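Local structure of geranyltranstransferase (Campylobacter jejuni, 3NPK) at residues 204-209 with 254-259; 24-29 with 103-108; 122-125 with 130-133; 151-156 with 168-173; 185-190 with 195-200. The protein probably catalyses the condensation of isopentenyl diphosphate with geranyl diphosphate to give farnesyl diphosphate, a step of isoprenoid biosynthesis. All blocks are in the same frame, centred on the assembly; numbering follows the deposited sequence. Where two conformers were deposited one is given.

Contact 1 (204-209 with 254-259); sequences GLKLGL and ENLLNE
Lys206 and Glu259 supply the polar part of this contact through a salt bridge, with NZ of Lys206 2.8 Å from OE1 of Glu259. The lysine reaches the oxygen on the anti side of the carboxylate, 26° out of its plane. Two features of the lysine explain the meeting: its chain leaves the backbone towards helix 246-265, and a bend at chi3 (-72°) turns the ammonium group towards Glu259, where NZ of Lys206 also lies 3.3 Å from CB of Glu259. The two side chains cross at about a right angle, and NZ of the lysine makes the closest approach to the carboxylate, followed by CE. Asp263 offers the same nitrogen a second, weak and long ion pair.

The rest is apolar packing and centres on Leu256, whose two methyls have separate partners. CD1 of Leu256 sits 3.7 Å from CD2 of Leu209, and CD2 of Leu256 lies 4.1 Å from CG in the methylene chain of Lys206. The lysine is therefore used twice: its CD approaches the backbone oxygen O of Leu256 at 3.7 Å, while its tip carries the charge interaction.

The local axes approach to 10.1 Å at 153°, a nearly antiparallel and rather wide pairing at the surface of the chain. Helix 246-265 lies along helix 194-220, where Leu256 continues its packing onto Ile210 and Ile213, while Leu205 turns instead to Thr172, Arg177 and Ala180 of helix 164-189, so helix 194-220 packs on both helices.

Contact 2 (24-29 with 103-108); sequences HPFFNE and ETTAIL
The Phe26 ring presents its edge to Thr105 and one face to His24, and it also stacks with the ring of Tyr101. OG1 of Thr105 lies in the ring plane, 3.3 Å from CE1 of Phe26, as suits an oxygen facing the rim hydrogens of a benzene ring. CE1 of His24 stands 3.4 Å above the centre of the Phe26 ring. The imidazole in turn has CB of Phe27 over one face, near its rim, and the amide of Phe26 at its edge: Phe26 N donates to His24 ND1 at 3.1 Å, only 3° out of the ring plane and nearly straight (168°). This bond helps fix the rotation of the imidazole at the start of helix 27-37, where Phe26 holds the N-cap position.

Phe27 meets the other segment with its rim as well. O of Leu108 lies in the ring plane, 4.0 Å from CZ of Phe27, and CB of Leu108 is equally distant from CE1 of Phe27.

One water links the segments, donating to Thr105 OG1 (2.9 Å) and lying 3.0 Å from His24 NE2. Thr105 OG1 is also bonded to Asp102.

Phe156 of the second subunit brings its ring nearly perpendicular to that of Phe26, and Ala152 of that subunit packs on Phe27. The contact thus joins the start of helix 27-37, and the loop leading into it, to the start of helix 103-122 at the dimer interface of an all-helical isoprenoid synthase fold.

Contact 3 (122-125 with 130-133); sequences SHAH and IKIK
Lys131 meets the backbone of Ser122 and Ala124 through two settings of its side chain: CG stands opposite the carbonyl carbon, which starts the chain towards the 122-125 turn, and a bend at chi3 (-70°) then swings the ammonium group in between two carbonyl oxygens. NZ of Lys131 donates a hydrogen bond to each, to O of Ser122 at 2.8 Å and to O of Ala124 at 3.0 Å.

The two bonds differ in geometry. Seen from Ala124 O, the donor lies in the carbonyl plane at a C=O...N angle of 153°. At Ser122 O the nitrogen sits above that plane, 43° out of it, and so does not follow a lone pair. The methylenes share the approach: CE of Lys131 is 3.4 Å from O of Ser122, and CD of Lys131 comes 4.0 Å from CB of Ala124, so the aliphatic part rests against the turn while the tip is bonded. Asp128 adds a long, weak ion pair to the same nitrogen.

Ser122 closes helix 103-122, and its hydroxyl bonds back to Leu119 O, while its carbonyl receives the lysine. Ile132 of the second subunit packs on Lys131, placing the contact beside the dimer interface.

Chemically, this is a buried cation at the C-terminal end of a helix, where carbonyls no longer taken up by the helical pattern would otherwise need partners. Their partial negative charge, with that of the helix end, probably favours the protonated lysine, and two bonds from one nitrogen tie the start of helix 128-142 to the end of the preceding helix.

Contact 4 (151-156 with 168-173); sequences QAIDCF and EFLHTH
The backbone oxygen of Phe169, the residue whose ring packs on Ile153, takes two bonds, both from His173. ND1 of His173 donates to Phe169 O at 2.8 Å, and the backbone N of His173 reaches the same oxygen at 3.1 Å from the other face of the carbonyl plane. The oxygen lies 11° out of the imidazole plane, so the ring is turned edge-on to its acceptor. The ND1 bond helps hold the imidazole against the phenyl ring, with CE1 of His173 3.2 Å above the centre of the Phe169 ring.

Across the helices the packing is apolar. Ile153 uses two branches: its CD1 approaches CE1 of Phe169 at 3.6 Å, obliquely to the ring, while its CG2 sits 3.8 Å from CG of Leu170. Ile153 and Leu170 run past each other in opposite senses. Because Leu170 has CG opposite its own backbone N (chi1 -177°), its methyls reach across to Asp154 on helix 147-156, CD1 of Leu170 lying 3.7 Å from OD1 of Asp154. The other carboxylate oxygen of Asp154, OD2, forms a salt bridge with Lys174, so one carboxylate oxygen packs on leucine methyls while the other pairs with a cation.

Phe23 of the second subunit meets Phe169 edge-to-face and also packs on Ile153, extending this cluster into the dimer interface. Helices 147-156 and 164-189 cross here at 134°, their local axes 8.9 Å apart. The side chain of Asp154 lies about 11 Å from the bound pyrophosphate. The contact joins two consecutive helices of the all-alpha isoprenoid synthase fold near the dimer interface.

Contact 5 (185-190 with 195-200); sequences MGCEIC and EESNQI
Cys187 points its side chain towards helix 194-220, where Ser197 and Ile200 point back at it from one turn of that helix. The two approaches are made by different atoms. CB of Cys187 faces OG of Ser197 at 3.3 Å, with CB of Ser197 behind it at 3.9 Å. The sulfur turns towards Ile200 instead: SG of Cys187 lies 3.6 Å from CD1 of Ile200 and 4.0 Å from CG2 of the same residue, so it is received by both branches of the isoleucine.

The torsions account for this division. SG stands opposite the carbonyl carbon (chi1 -64°), which directs it towards Ile200, while CB is left against the serine. Ile200 has CG1 in the corresponding place, carrying CD1 towards the sulfur.

Ser197 OG is a polar atom in a buried place, and its hydrogen-bond partner is the carbonyl of Asn193, one turn back in the chain; a weaker bond goes to Leu192 O. The hydroxyl is thus engaged by its own helix start, and its meeting with Cys187 is plain van der Waals contact at close range. Leu192 and Leu267 pack alongside, against Cys187 and Ile200 respectively.

With Cys187 and Ser197 only 5.8 Å apart between CA atoms, small side chains allow the backbones to come close. On its other side helix 164-189 places Ile189 against helices 42-54 and 59-80. The pattern is that of a helical hairpin: two helices, joined by a short turn at 190-193, pack with opposed chain directions in the all-alpha bundle.

How the contacts relate
From the N terminus the five contacts follow one another in series, and none nests within or crosses another. Contact 2 closes the longest loop, tying the start of helix 27-37 to helix 103-122; contact 3 then closes the turn into helix 128-142, contact 4 joins helices 147-156 and 164-189, contact 5 pairs the latter with helix 194-220, and contact 1 links that helix to helix 246-265. Contacts 3 and 5 touch where Ile130 packs on the backbone of 188-189, and contacts 1 and 4 where Leu205 meets Thr172. Contact 2 stands apart, about 39 Å from contact 1 between centres, yet like contacts 3 and 4 it reaches the second subunit.

Contact 1 (204-209 with 254-259)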
# COMPACT_ATOMS: atom_id res chain seq x y z
N GLY A 204 10.65 -12.03 17.22
CA GLY A 204 10.99 -11.09 16.15
C GLY A 204 11.19 -9.66 16.65
O GLY A 204 12.12 -8.97 16.21
N LEU A 205 10.35 -9.21 17.58
CA LEU A 205 10.49 -7.86 18.13
C LEU A 205 11.84 -7.72 18.82
O LEU A 205 12.51 -6.68 18.70
CB LEU A 205 9.39 -7.56 19.14
CG LEU A 205 7.97 -7.47 18.61
CD1 LEU A 205 7.04 -7.21 19.79
CD2 LEU A 205 7.82 -6.39 17.50
N LYS A 206 12.22 -8.75 19.56
CA LYS A 206 13.49 -8.72 20.28
C LYS A 206 14.68 -8.70 19.31
O LYS A 206 15.63 -7.95 19.50
CB LYS A 206 13.60 -9.91 21.24
CG LYS A 206 14.72 -9.77 22.25
CD LYS A 206 14.66 -10.85 23.31
CE LYS A 206 13.50 -10.63 24.24
NZ LYS A 206 13.49 -11.66 25.30
N LEU A 207 14.60 -9.49 18.26
CA LEU A 207 15.67 -9.52 17.27
C LEU A 207 15.83 -8.14 16.64
O LEU A 207 16.95 -7.66 16.46
CB LEU A 207 15.36 -10.54 16.18
CG LEU A 207 15.45 -12.00 16.64
CD1 LEU A 207 15.15 -12.90 15.47
CD2 LEU A 207 16.82 -12.28 17.22
N GLY A 208 14.70 -7.52 16.30
CA GLY A 208 14.73 -6.20 15.70
C GLY A 208 15.46 -5.20 16.59
O GLY A 208 16.29 -4.41 16.11
N LEU A 209 15.14 -5.21 17.88
CA LEU A 209 15.78 -4.33 18.85
C LEU A 209 17.27 -4.63 18.98
O LEU A 209 18.10 -3.71 19.00
CB LEU A 209 15.10 -4.50 20.20
CG LEU A 209 15.67 -3.78 21.42
CD1 LEU A 209 15.65 -2.29 21.20
CD2 LEU A 209 14.85 -4.18 22.64
N GLU A 254 23.79 -7.93 24.99
CA GLU A 254 24.17 -9.28 25.40
C GLU A 254 23.07 -9.95 26.22
O GLU A 254 22.77 -11.13 26.03
CB GLU A 254 25.52 -9.27 26.13
CG GLU A 254 26.70 -8.96 25.20
CD GLU A 254 28.02 -8.73 25.92
OE1 GLU A 254 28.02 -8.63 27.16
OE2 GLU A 254 29.06 -8.65 25.23
N ASN A 255 22.46 -9.19 27.13
CA ASN A 255 21.31 -9.70 27.87
C ASN A 255 20.17 -10.14 26.95
O ASN A 255 19.58 -11.22 27.12
CB ASN A 255 20.80 -8.67 28.88
CG ASN A 255 21.73 -8.51 30.07
OD1 ASN A 255 22.59 -9.37 30.33
ND2 ASN A 255 21.57 -7.42 30.80
N LEU A 256 19.86 -9.28 25.98
CA LEU A 256 18.79 -9.57 25.03
C LEU A 256 19.10 -10.81 24.19
O LEU A 256 18.22 -11.63 23.97
CB LEU A 256 18.54 -8.37 24.13
CG LEU A 256 17.84 -7.21 24.84
CD1 LEU A 256 17.82 -5.98 23.96
CD2 LEU A 256 16.42 -7.60 25.28
N LEU A 257 20.34 -10.93 23.74
CA LEU A 257 20.78 -12.13 23.01
C LEU A 257 20.64 -13.41 23.85
O LEU A 257 20.22 -14.44 23.33
CB LEU A 257 22.21 -11.98 22.49
CG LEU A 257 22.33 -11.23 21.16
CD1 LEU A 257 23.79 -10.84 20.86
CD2 LEU A 257 21.73 -12.06 20.02
N ASN A 258 20.99 -13.34 25.13
CA ASN A 258 20.82 -14.50 26.00
C ASN A 258 19.35 -14.88 26.15
O ASN A 258 18.99 -16.06 26.18
CB ASN A 258 21.46 -14.29 27.38
CG ASN A 258 21.31 -15.50 28.28
OD1 ASN A 258 20.48 -15.51 29.19
ND2 ASN A 258 22.09 -16.55 28.01
N GLU A 259 18.48 -13.87 26.25
CA GLU A 259 17.05 -14.14 26.29
C GLU A 259 16.61 -14.79 24.98
O GLU A 259 15.84 -15.75 24.98
CB GLU A 259 16.28 -12.85 26.53
CG GLU A 259 16.48 -12.30 27.93
CD GLU A 259 15.81 -10.96 28.15
OE1 GLU A 259 15.13 -10.47 27.22
OE2 GLU A 259 15.96 -10.41 29.26

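Contact 2 (24-29 with 103-108)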
# COMPACT_ATOMS: atom_id res chain seq x y z
N HIS A 24 5.14 3.69 -21.52
CA HIS A 24 6.12 4.36 -20.67
C HIS A 24 7.50 3.73 -20.91
O HIS A 24 7.63 2.52 -20.82
CB HIS A 24 5.74 4.22 -19.19
CG HIS A 24 6.51 5.14 -18.28
ND1 HIS A 24 7.87 5.05 -18.11
CD2 HIS A 24 6.09 6.14 -17.48
CE1 HIS A 24 8.27 5.98 -17.26
NE2 HIS A 24 7.21 6.65 -16.85
N PRO A 25 8.53 4.54 -21.22
CA PRO A 25 9.80 3.92 -21.65
C PRO A 25 10.58 3.21 -20.55
O PRO A 25 11.47 2.41 -20.89
CB PRO A 25 10.60 5.13 -22.18
CG PRO A 25 10.05 6.28 -21.40
CD PRO A 25 8.56 6.00 -21.33
N PHE A 26 10.29 3.46 -19.27
CA PHE A 26 11.14 2.86 -18.23
C PHE A 26 10.47 2.45 -16.94
O PHE A 26 11.15 1.97 -16.04
CB PHE A 26 12.35 3.76 -17.91
CG PHE A 26 11.99 5.11 -17.34
CD1 PHE A 26 11.51 5.25 -16.04
CD2 PHE A 26 12.16 6.26 -18.10
CE1 PHE A 26 11.19 6.50 -15.52
CE2 PHE A 26 11.85 7.51 -17.58
CZ PHE A 26 11.35 7.63 -16.30
N PHE A 27 9.15 2.61 -16.84
CA PHE A 27 8.53 2.31 -15.55
C PHE A 27 8.79 0.86 -15.12
O PHE A 27 9.07 0.61 -13.95
CB PHE A 27 7.04 2.65 -15.51
CG PHE A 27 6.52 2.86 -14.12
CD1 PHE A 27 6.80 4.05 -13.44
CD2 PHE A 27 5.79 1.88 -13.46
CE1 PHE A 27 6.36 4.26 -12.14
CE2 PHE A 27 5.35 2.09 -12.15
CZ PHE A 27 5.63 3.27 -11.49
N ASN A 28 8.69 -0.09 -16.04
CA ASN A 28 8.97 -1.48 -15.67
C ASN A 28 10.40 -1.70 -15.19
O ASN A 28 10.63 -2.41 -14.21
CB ASN A 28 8.65 -2.45 -16.81
CG ASN A 28 7.17 -2.58 -17.06
OD1 ASN A 28 6.35 -2.38 -16.16
ND2 ASN A 28 6.80 -2.91 -18.30
N GLU A 29 11.35 -1.11 -15.89
CA GLU A 29 12.74 -1.21 -15.48
C GLU A 29 12.94 -0.58 -14.10
O GLU A 29 13.66 -1.13 -13.25
CB GLU A 29 13.65 -0.55 -16.52
CG GLU A 29 13.83 -1.39 -17.78
CD GLU A 29 12.72 -1.22 -18.81
OE1 GLU A 29 11.76 -0.46 -18.57
OE2 GLU A 29 12.82 -1.86 -19.89
N GLU A 103 12.55 12.09 -9.12
CA GLU A 103 11.85 11.91 -7.85
C GLU A 103 10.46 11.35 -8.07
O GLU A 103 10.00 10.53 -7.29
CB GLU A 103 11.75 13.23 -7.10
CG GLU A 103 13.06 13.62 -6.44
CD GLU A 103 12.94 14.92 -5.69
OE1 GLU A 103 11.81 15.35 -5.39
OE2 GLU A 103 14.00 15.53 -5.42
N THR A 104 9.79 11.82 -9.12
CA THR A 104 8.45 11.34 -9.41
C THR A 104 8.45 9.82 -9.57
O THR A 104 7.62 9.11 -8.99
CB THR A 104 7.90 11.98 -10.69
OG1 THR A 104 7.68 13.38 -10.45
CG2 THR A 104 6.59 11.29 -11.09
N THR A 105 9.41 9.30 -10.34
CA THR A 105 9.50 7.86 -10.55
C THR A 105 9.75 7.12 -9.23
O THR A 105 9.14 6.09 -8.96
CB THR A 105 10.61 7.54 -11.56
OG1 THR A 105 10.27 8.15 -12.82
CG2 THR A 105 10.78 6.03 -11.79
N ALA A 106 10.65 7.65 -8.41
CA ALA A 106 10.94 7.01 -7.12
C ALA A 106 9.68 6.97 -6.25
O ALA A 106 9.34 5.93 -5.64
CB ALA A 106 12.08 7.73 -6.40
N ILE A 107 8.97 8.10 -6.18
CA ILE A 107 7.75 8.13 -5.36
C ILE A 107 6.75 7.09 -5.88
O ILE A 107 6.23 6.26 -5.11
CB ILE A 107 7.09 9.51 -5.37
CG1 ILE A 107 7.98 10.52 -4.65
CG2 ILE A 107 5.71 9.44 -4.70
CD1 ILE A 107 7.68 11.96 -5.03
N LEU A 108 6.49 7.12 -7.18
CA LEU A 108 5.47 6.23 -7.76
C LEU A 108 5.85 4.75 -7.77
O LEU A 108 4.98 3.89 -7.61
CB LEU A 108 5.10 6.68 -9.17
CG LEU A 108 4.46 8.07 -9.25
CD1 LEU A 108 4.21 8.46 -10.73
CD2 LEU A 108 3.16 8.12 -8.42
O HOH W 1 7.72 7.90 -14.21

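Contact 3 (122-125 with 130-133)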
# COMPACT_ATOMS: atom_id res chain seq x y z
N SER A 122 -2.84 -11.41 -2.11
CA SER A 122 -4.22 -11.82 -2.34
C SER A 122 -4.34 -12.93 -3.39
O SER A 122 -5.33 -13.66 -3.41
CB SER A 122 -5.09 -10.62 -2.70
OG SER A 122 -4.82 -10.11 -3.99
N HIS A 123 -3.33 -13.02 -4.26
CA HIS A 123 -3.28 -14.06 -5.30
C HIS A 123 -2.49 -15.33 -4.94
O HIS A 123 -2.40 -16.26 -5.75
CB HIS A 123 -2.77 -13.46 -6.61
CG HIS A 123 -3.83 -12.76 -7.40
ND1 HIS A 123 -4.06 -11.40 -7.32
CD2 HIS A 123 -4.72 -13.25 -8.30
CE1 HIS A 123 -5.05 -11.09 -8.15
NE2 HIS A 123 -5.47 -12.19 -8.73
N ALA A 124 -1.98 -15.40 -3.71
CA ALA A 124 -1.24 -16.58 -3.29
C ALA A 124 -2.13 -17.82 -3.33
O ALA A 124 -3.36 -17.75 -3.14
CB ALA A 124 -0.67 -16.40 -1.90
N HIS A 125 -1.52 -18.97 -3.56
CA HIS A 125 -2.26 -20.22 -3.59
C HIS A 125 -2.40 -20.80 -2.18
O HIS A 125 -1.77 -21.82 -1.84
CB HIS A 125 -1.61 -21.23 -4.54
CG HIS A 125 -2.48 -22.41 -4.84
ND1 HIS A 125 -2.99 -22.66 -6.10
CD2 HIS A 125 -2.96 -23.39 -4.04
CE1 HIS A 125 -3.73 -23.75 -6.06
NE2 HIS A 125 -3.73 -24.21 -4.83
N ILE A 130 -6.62 -17.89 5.37
CA ILE A 130 -5.21 -17.66 5.66
C ILE A 130 -4.75 -16.34 5.04
O ILE A 130 -4.06 -15.54 5.68
CB ILE A 130 -4.33 -18.80 5.12
CG1 ILE A 130 -4.61 -20.11 5.88
CG2 ILE A 130 -2.84 -18.44 5.18
CD1 ILE A 130 -3.88 -21.29 5.28
N LYS A 131 -5.14 -16.09 3.80
CA LYS A 131 -4.70 -14.88 3.12
C LYS A 131 -5.20 -13.61 3.83
O LYS A 131 -4.46 -12.63 3.92
CB LYS A 131 -5.07 -14.90 1.64
CG LYS A 131 -4.33 -16.02 0.89
CD LYS A 131 -4.46 -15.89 -0.63
CE LYS A 131 -5.86 -16.18 -1.14
NZ LYS A 131 -5.89 -16.27 -2.64
N ILE A 132 -6.43 -13.65 4.34
CA ILE A 132 -6.95 -12.50 5.09
C ILE A 132 -6.12 -12.27 6.36
O ILE A 132 -5.76 -11.13 6.67
CB ILE A 132 -8.46 -12.64 5.42
CG1 ILE A 132 -9.27 -12.47 4.13
CG2 ILE A 132 -8.90 -11.64 6.48
CD1 ILE A 132 -9.18 -11.08 3.52
N LYS A 133 -5.77 -13.35 7.07
CA LYS A 133 -4.91 -13.19 8.24
C LYS A 133 -3.57 -12.58 7.86
O LYS A 133 -3.08 -11.69 8.55
CB LYS A 133 -4.70 -14.52 8.96
CG LYS A 133 -5.96 -14.97 9.65
CD LYS A 133 -5.75 -16.19 10.53
CE LYS A 133 -7.08 -16.57 11.19
NZ LYS A 133 -8.12 -16.89 10.18

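Contact 4 (151-156 with 168-173)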
# COMPACT_ATOMS: atom_id res chain seq x y z
N GLN A 151 9.01 5.34 10.93
CA GLN A 151 9.74 6.24 10.05
C GLN A 151 9.38 7.72 10.26
O GLN A 151 10.26 8.59 10.25
CB GLN A 151 9.51 5.86 8.58
CG GLN A 151 10.23 6.77 7.58
CD GLN A 151 11.78 6.75 7.66
OE1 GLN A 151 12.38 6.20 8.58
NE2 GLN A 151 12.41 7.40 6.68
N ALA A 152 8.10 8.01 10.49
CA ALA A 152 7.70 9.40 10.74
C ALA A 152 8.39 9.92 12.00
O ALA A 152 8.88 11.06 12.04
CB ALA A 152 6.17 9.51 10.88
N ILE A 153 8.42 9.09 13.04
CA ILE A 153 9.09 9.48 14.27
C ILE A 153 10.60 9.65 14.04
O ILE A 153 11.20 10.64 14.48
CB ILE A 153 8.79 8.45 15.37
CG1 ILE A 153 7.34 8.63 15.83
CG2 ILE A 153 9.76 8.59 16.57
CD1 ILE A 153 6.83 7.55 16.77
N ASP A 154 11.21 8.70 13.34
CA ASP A 154 12.65 8.78 13.05
C ASP A 154 13.00 10.09 12.33
O ASP A 154 13.95 10.80 12.70
CB ASP A 154 13.08 7.58 12.21
CG ASP A 154 14.58 7.30 12.26
OD1 ASP A 154 15.25 7.64 13.26
OD2 ASP A 154 15.09 6.73 11.29
N CYS A 155 12.21 10.43 11.31
CA CYS A 155 12.46 11.65 10.56
C CYS A 155 12.23 12.90 11.40
O CYS A 155 13.06 13.81 11.42
CB CYS A 155 11.58 11.71 9.32
SG CYS A 155 12.04 10.47 8.10
N PHE A 156 11.11 12.95 12.12
CA PHE A 156 10.82 14.17 12.86
C PHE A 156 11.79 14.41 14.01
O PHE A 156 12.14 15.56 14.29
CB PHE A 156 9.38 14.18 13.38
CG PHE A 156 9.02 15.47 14.06
CD1 PHE A 156 8.74 16.59 13.32
CD2 PHE A 156 9.02 15.56 15.45
CE1 PHE A 156 8.43 17.80 13.93
CE2 PHE A 156 8.71 16.77 16.08
CZ PHE A 156 8.41 17.89 15.32
N GLU A 168 13.33 3.36 22.03
CA GLU A 168 12.85 1.99 21.91
C GLU A 168 11.57 1.92 21.08
O GLU A 168 11.43 1.05 20.22
CB GLU A 168 12.63 1.38 23.30
CG GLU A 168 13.93 1.04 24.00
CD GLU A 168 13.77 0.80 25.49
OE1 GLU A 168 12.72 1.15 26.08
OE2 GLU A 168 14.73 0.27 26.09
N PHE A 169 10.65 2.84 21.33
CA PHE A 169 9.39 2.89 20.59
C PHE A 169 9.67 3.09 19.10
O PHE A 169 9.11 2.40 18.23
CB PHE A 169 8.51 4.04 21.14
CG PHE A 169 7.12 4.11 20.53
CD1 PHE A 169 6.93 4.67 19.26
CD2 PHE A 169 6.00 3.64 21.22
CE1 PHE A 169 5.67 4.76 18.70
CE2 PHE A 169 4.73 3.74 20.66
CZ PHE A 169 4.57 4.29 19.39
N LEU A 170 10.53 4.06 18.81
CA LEU A 170 10.90 4.38 17.43
C LEU A 170 11.35 3.12 16.70
O LEU A 170 10.81 2.77 15.65
CB LEU A 170 12.01 5.45 17.44
CG LEU A 170 12.54 6.02 16.13
CD1 LEU A 170 13.39 7.24 16.48
CD2 LEU A 170 13.36 5.01 15.32
N HIS A 171 12.35 2.44 17.25
CA HIS A 171 12.94 1.30 16.55
C HIS A 171 12.01 0.10 16.51
O HIS A 171 11.99 -0.64 15.53
CB HIS A 171 14.29 0.95 17.16
CG HIS A 171 15.36 1.90 16.74
ND1 HIS A 171 16.05 2.73 17.61
CD2 HIS A 171 15.84 2.17 15.50
CE1 HIS A 171 16.91 3.46 16.92
NE2 HIS A 171 16.81 3.13 15.64
N THR A 172 11.25 -0.12 17.57
CA THR A 172 10.34 -1.25 17.56
C THR A 172 9.33 -1.08 16.43
O THR A 172 8.98 -2.05 15.77
CB THR A 172 9.65 -1.47 18.90
OG1 THR A 172 10.64 -1.68 19.89
CG2 THR A 172 8.83 -2.76 18.85
N HIS A 173 8.90 0.15 16.17
CA HIS A 173 7.92 0.37 15.12
C HIS A 173 8.57 0.41 13.74
O HIS A 173 8.06 -0.19 12.79
CB HIS A 173 7.08 1.63 15.40
CG HIS A 173 6.09 1.44 16.51
ND1 HIS A 173 6.46 1.43 17.84
CD2 HIS A 173 4.76 1.21 16.49
CE1 HIS A 173 5.40 1.21 18.59
NE2 HIS A 173 4.35 1.08 17.79

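Contact 5 (185-190 with 195-200)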
# COMPACT_ATOMS: atom_id res chain seq x y z
N MSE A 185 3.81 -14.29 10.04
CA MSE A 185 3.20 -14.68 8.78
C MSE A 185 3.57 -16.12 8.39
O MSE A 185 2.74 -16.88 7.86
CB MSE A 185 3.58 -13.68 7.69
CG MSE A 185 2.87 -12.35 7.92
SE MSE A 185 3.53 -10.88 6.83
CE MSE A 185 2.58 -11.31 5.19
N GLY A 186 4.81 -16.52 8.66
CA GLY A 186 5.17 -17.93 8.46
C GLY A 186 4.27 -18.83 9.30
O GLY A 186 3.78 -19.87 8.83
N CYS A 187 4.01 -18.43 10.53
CA CYS A 187 3.15 -19.21 11.42
C CYS A 187 1.73 -19.27 10.88
O CYS A 187 1.06 -20.32 10.92
CB CYS A 187 3.15 -18.61 12.83
SG CYS A 187 4.74 -18.66 13.67
N GLU A 188 1.24 -18.13 10.37
CA GLU A 188 -0.12 -18.07 9.86
C GLU A 188 -0.31 -18.95 8.62
O GLU A 188 -1.35 -19.61 8.48
CB GLU A 188 -0.54 -16.62 9.61
CG GLU A 188 -0.72 -15.87 10.95
CD GLU A 188 -0.99 -14.38 10.83
OE1 GLU A 188 -0.46 -13.72 9.90
OE2 GLU A 188 -1.75 -13.87 11.69
N ILE A 189 0.68 -18.96 7.73
CA ILE A 189 0.63 -19.88 6.58
C ILE A 189 0.42 -21.33 7.05
O ILE A 189 -0.36 -22.10 6.45
CB ILE A 189 1.91 -19.78 5.74
CG1 ILE A 189 1.94 -18.44 5.01
CG2 ILE A 189 2.02 -20.93 4.74
CD1 ILE A 189 3.33 -18.04 4.52
N CYS A 190 1.12 -21.69 8.12
CA CYS A 190 1.08 -23.04 8.67
C CYS A 190 -0.10 -23.31 9.59
O CYS A 190 -0.26 -24.43 10.10
CB CYS A 190 2.37 -23.32 9.42
SG CYS A 190 3.83 -23.27 8.38
N GLU A 195 -0.83 -19.33 20.49
CA GLU A 195 0.12 -19.20 21.59
C GLU A 195 1.56 -19.21 21.08
O GLU A 195 2.35 -18.32 21.41
CB GLU A 195 -0.10 -20.30 22.63
CG GLU A 195 -1.39 -20.10 23.43
CD GLU A 195 -2.66 -20.35 22.61
OE1 GLU A 195 -2.70 -21.35 21.85
OE2 GLU A 195 -3.62 -19.56 22.72
N GLU A 196 1.91 -20.19 20.25
CA GLU A 196 3.26 -20.23 19.72
C GLU A 196 3.49 -19.12 18.70
O GLU A 196 4.61 -18.59 18.60
CB GLU A 196 3.57 -21.59 19.09
CG GLU A 196 3.68 -22.73 20.09
CD GLU A 196 4.03 -24.03 19.41
OE1 GLU A 196 5.22 -24.27 19.12
OE2 GLU A 196 3.09 -24.80 19.13
N SER A 197 2.45 -18.76 17.95
CA SER A 197 2.60 -17.69 16.96
C SER A 197 2.91 -16.37 17.66
O SER A 197 3.75 -15.61 17.19
CB SER A 197 1.33 -17.55 16.12
OG SER A 197 1.10 -18.75 15.39
N ASN A 198 2.25 -16.11 18.78
CA ASN A 198 2.48 -14.86 19.51
C ASN A 198 3.89 -14.86 20.12
O ASN A 198 4.54 -13.82 20.18
CB ASN A 198 1.44 -14.68 20.62
CG ASN A 198 0.05 -14.36 20.08
OD1 ASN A 198 -0.97 -14.54 20.78
ND2 ASN A 198 -0.01 -13.91 18.85
N GLN A 199 4.35 -16.01 20.59
CA GLN A 199 5.71 -16.10 21.14
C GLN A 199 6.74 -15.80 20.07
O GLN A 199 7.75 -15.13 20.32
CB GLN A 199 5.97 -17.48 21.76
CG GLN A 199 5.14 -17.69 23.02
CD GLN A 199 5.42 -19.00 23.71
OE1 GLN A 199 5.03 -19.19 24.86
NE2 GLN A 199 6.08 -19.92 23.01
N ILE A 200 6.49 -16.29 18.86
CA ILE A 200 7.44 -16.11 17.76
C ILE A 200 7.44 -14.64 17.28
O ILE A 200 8.49 -14.09 16.97
CB ILE A 200 7.14 -17.15 16.65
CG1 ILE A 200 7.61 -18.54 17.10
CG2 ILE A 200 7.80 -16.78 15.35
CD1 ILE A 200 6.98 -19.70 16.32